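PrimPol AEP domain (PP-N190) (Cyanophage S-2L, PDB 6ZP9) probably synthesises primers and copies DNA as the archaeo-eukaryotic primase domain of a phage primase-polymerase that serves a genome containing 2-aminoadenine in place of adenine. Local coordinates at residues Ala56-Gln59 and Asp60-Gln64. Residues are numbered along the deposited sequence; the frame is centred on the assembly and turned at random. Where two conformers were deposited one is given.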
ATOM      1  N   ALA A  56       5.271 -17.836  -8.300  1.00 19.09           N
ATOM      2  CA  ALA A  56       5.315 -18.138  -9.730  1.00 17.68           C
ATOM      3  C   ALA A  56       4.582 -17.075 -10.540  1.00 19.55           C
ATOM      4  O   ALA A  56       5.008 -16.718 -11.648  1.00 21.85           O
ATOM      5  CB  ALA A  56       4.718 -19.522  -9.992  1.00 21.55           C
ATOM      6  N   THR A  57       3.481 -16.549 -10.000  1.00 18.72           N
ATOM      7  CA  THR A  57       2.721 -15.538 -10.728  1.00 19.77           C
ATOM      8  C   THR A  57       3.448 -14.202 -10.739  1.00 18.00           C
ATOM      9  O   THR A  57       3.510 -13.532 -11.777  1.00 18.05           O
ATOM     10  CB  THR A  57       1.332 -15.397 -10.119  1.00 19.07           C
ATOM     11  OG1 THR A  57       0.662 -16.659 -10.196  1.00 19.67           O
ATOM     12  CG2 THR A  57       0.534 -14.363 -10.871  1.00 18.57           C
ATOM     13  N   VAL A  58       4.018 -13.798  -9.602  1.00 16.00           N
ATOM     14  CA  VAL A  58       4.817 -12.577  -9.597  1.00 16.49           C
ATOM     15  C   VAL A  58       6.014 -12.721 -10.529  1.00 18.06           C
ATOM     16  O   VAL A  58       6.333 -11.805 -11.299  1.00 18.13           O
ATOM     17  CB  VAL A  58       5.251 -12.211  -8.166  1.00 17.51           C
ATOM     18  CG1 VAL A  58       6.125 -10.964  -8.190  1.00 16.89           C
ATOM     19  CG2 VAL A  58       4.033 -11.991  -7.295  1.00 13.56           C
ATOM     20  N   GLN A  59       6.683 -13.874 -10.490  1.00 17.36           N
ATOM     21  CA  GLN A  59       7.794 -14.111 -11.404  1.00 17.68           C
ATOM     22  C   GLN A  59       7.385 -13.867 -12.852  1.00 19.86           C
ATOM     23  O   GLN A  59       8.094 -13.189 -13.606  1.00 19.98           O
ATOM     24  CB  GLN A  59       8.316 -15.541 -11.226  1.00 19.24           C
ATOM     25  CG  GLN A  59       9.451 -15.897 -12.174  1.00 20.86           C
ATOM     26  CD  GLN A  59      10.748 -15.199 -11.807  1.00 24.45           C
ATOM     27  OE1 GLN A  59      10.926 -14.733 -10.679  1.00 24.50           O
ATOM     28  NE2 GLN A  59      11.658 -15.119 -12.759  1.00 30.02           N
ATOM     29  N   ASP A  60       6.218 -14.394 -13.243  1.00 16.82           N
ATOM     30  CA  ASP A  60       5.727 -14.262 -14.612  1.00 20.99           C
ATOM     31  C   ASP A  60       5.343 -12.822 -14.940  1.00 18.88           C
ATOM     32  O   ASP A  60       5.662 -12.319 -16.025  1.00 21.17           O
ATOM     33  CB  ASP A  60       4.530 -15.188 -14.813  1.00 24.07           C
ATOM     34  CG  ASP A  60       4.181 -15.384 -16.277  1.00 34.36           C
ATOM     35  OD1 ASP A  60       5.071 -15.191 -17.132  1.00 33.80           O
ATOM     36  OD2 ASP A  60       3.020 -15.744 -16.576  1.00 36.16           O
ATOM     37  N   ALA A  61       4.646 -12.143 -14.026  1.00 16.45           N
ATOM     38  CA  ALA A  61       4.231 -10.769 -14.294  1.00 17.39           C
ATOM     39  C   ALA A  61       5.429  -9.826 -14.397  1.00 16.10           C
ATOM     40  O   ALA A  61       5.474  -8.967 -15.285  1.00 17.10           O
ATOM     41  CB  ALA A  61       3.266 -10.292 -13.204  1.00 15.52           C
ATOM     42  N   VAL A  62       6.408  -9.968 -13.499  1.00 17.19           N
ATOM     43  CA  VAL A  62       7.552  -9.058 -13.502  1.00 15.71           C
ATOM     44  C   VAL A  62       8.386  -9.242 -14.765  1.00 16.98           C
ATOM     45  O   VAL A  62       8.750  -8.268 -15.431  1.00 20.95           O
ATOM     46  CB  VAL A  62       8.405  -9.251 -12.237  1.00 16.39           C
ATOM     47  CG1 VAL A  62       9.720  -8.485 -12.368  1.00 19.57           C
ATOM     48  CG2 VAL A  62       7.629  -8.798 -10.995  1.00 16.87           C
ATOM     49  N   THR A  63       8.703 -10.490 -15.121  1.00 20.61           N
ATOM     50  CA  THR A  63       9.502 -10.690 -16.330  1.00 20.55           C
ATOM     51  C   THR A  63       8.748 -10.270 -17.590  1.00 19.98           C
ATOM     52  O   THR A  63       9.375  -9.846 -18.564  1.00 23.25           O
ATOM     53  CB  THR A  63       9.950 -12.147 -16.456  1.00 25.27           C
ATOM     54  OG1 THR A  63       8.801 -12.990 -16.570  1.00 28.00           O
ATOM     55  CG2 THR A  63      10.760 -12.576 -15.251  1.00 24.23           C
ATOM     56  N   GLN A  64       7.398 -10.385 -17.607  0.64 19.40           N
ATOM     57  CA  GLN A  64       6.629  -9.908 -18.753  0.64 20.54           C
ATOM     58  C   GLN A  64       6.609  -8.389 -18.841  0.64 20.53           C
ATOM     59  O   GLN A  64       6.408  -7.845 -19.931  0.64 21.65           O
ATOM     60  CB  GLN A  64       5.223 -10.448 -18.721  0.64 20.11           C
ATOM     61  CG  GLN A  64       5.074 -11.793 -19.387  0.64 24.34           C
ATOM     62  CD  GLN A  64       3.627 -12.233 -19.473  0.64 25.73           C
ATOM     63  OE1 GLN A  64       2.763 -11.507 -19.988  0.64 25.98           O
ATOM     64  NE2 GLN A  64       3.342 -13.420 -18.943  0.64 27.96           N
TER
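The side-chain amide of Gln-59 meets the methyl of Thr-63 one turn on, NE2 lying 3.7 Å from CG2 where the two side chains pass at a slant. CG of Gln-59 stands anti to its backbone N and the chain leads outward from the helix, the bend at chi2 (72°) turning the amide so that NE2 comes near that methyl; its OE1 is taken by the backbone N of Ala-13, so the long, flexible glutamine ties the N-terminal segment to the helix. A second flat pair is the carboxylate of Asp-60 and the amide of Gln-64, an acid and an amide four residues apart that can meet along the helix surface. In one of two conformers of Gln-64, NE2 donates to OD1 at 3.1 Å. The donor meets OD1 from above the carboxylate plane, 49° out of it, while OD1 lies close to the amide plane. Trp-49 touches both residues. All of this decorates helix 55-64, an amphipathic alpha-helix whose inner side packs on strands 34-38 and 49-52 of an antiparallel sheet. Regular i to i+4 bonds hold it, among them Val-62 N to Val-58 O, 2.9 Å and nearly straight. On the buried side CG1 of Val-58 lies beside CG2 of Val-62, 3.8 Å away, the branched apolar side chains pointing the same way; Phe-14, Leu-53 and Tyr-35 pack against Val-58, and Pro-168 against Val-62. Ala-61 is small enough to let the backbone sit close to Tyr-35, Ala-37 and Trp-49. On the exposed side the short side chain of Thr-63 holds OG1 between backbone N and carbonyl carbon (chi1 62°), reaching back to 3.1 Å from Gln-59 O, a carbonyl that already accepts Thr-63 N at 3.2 Å.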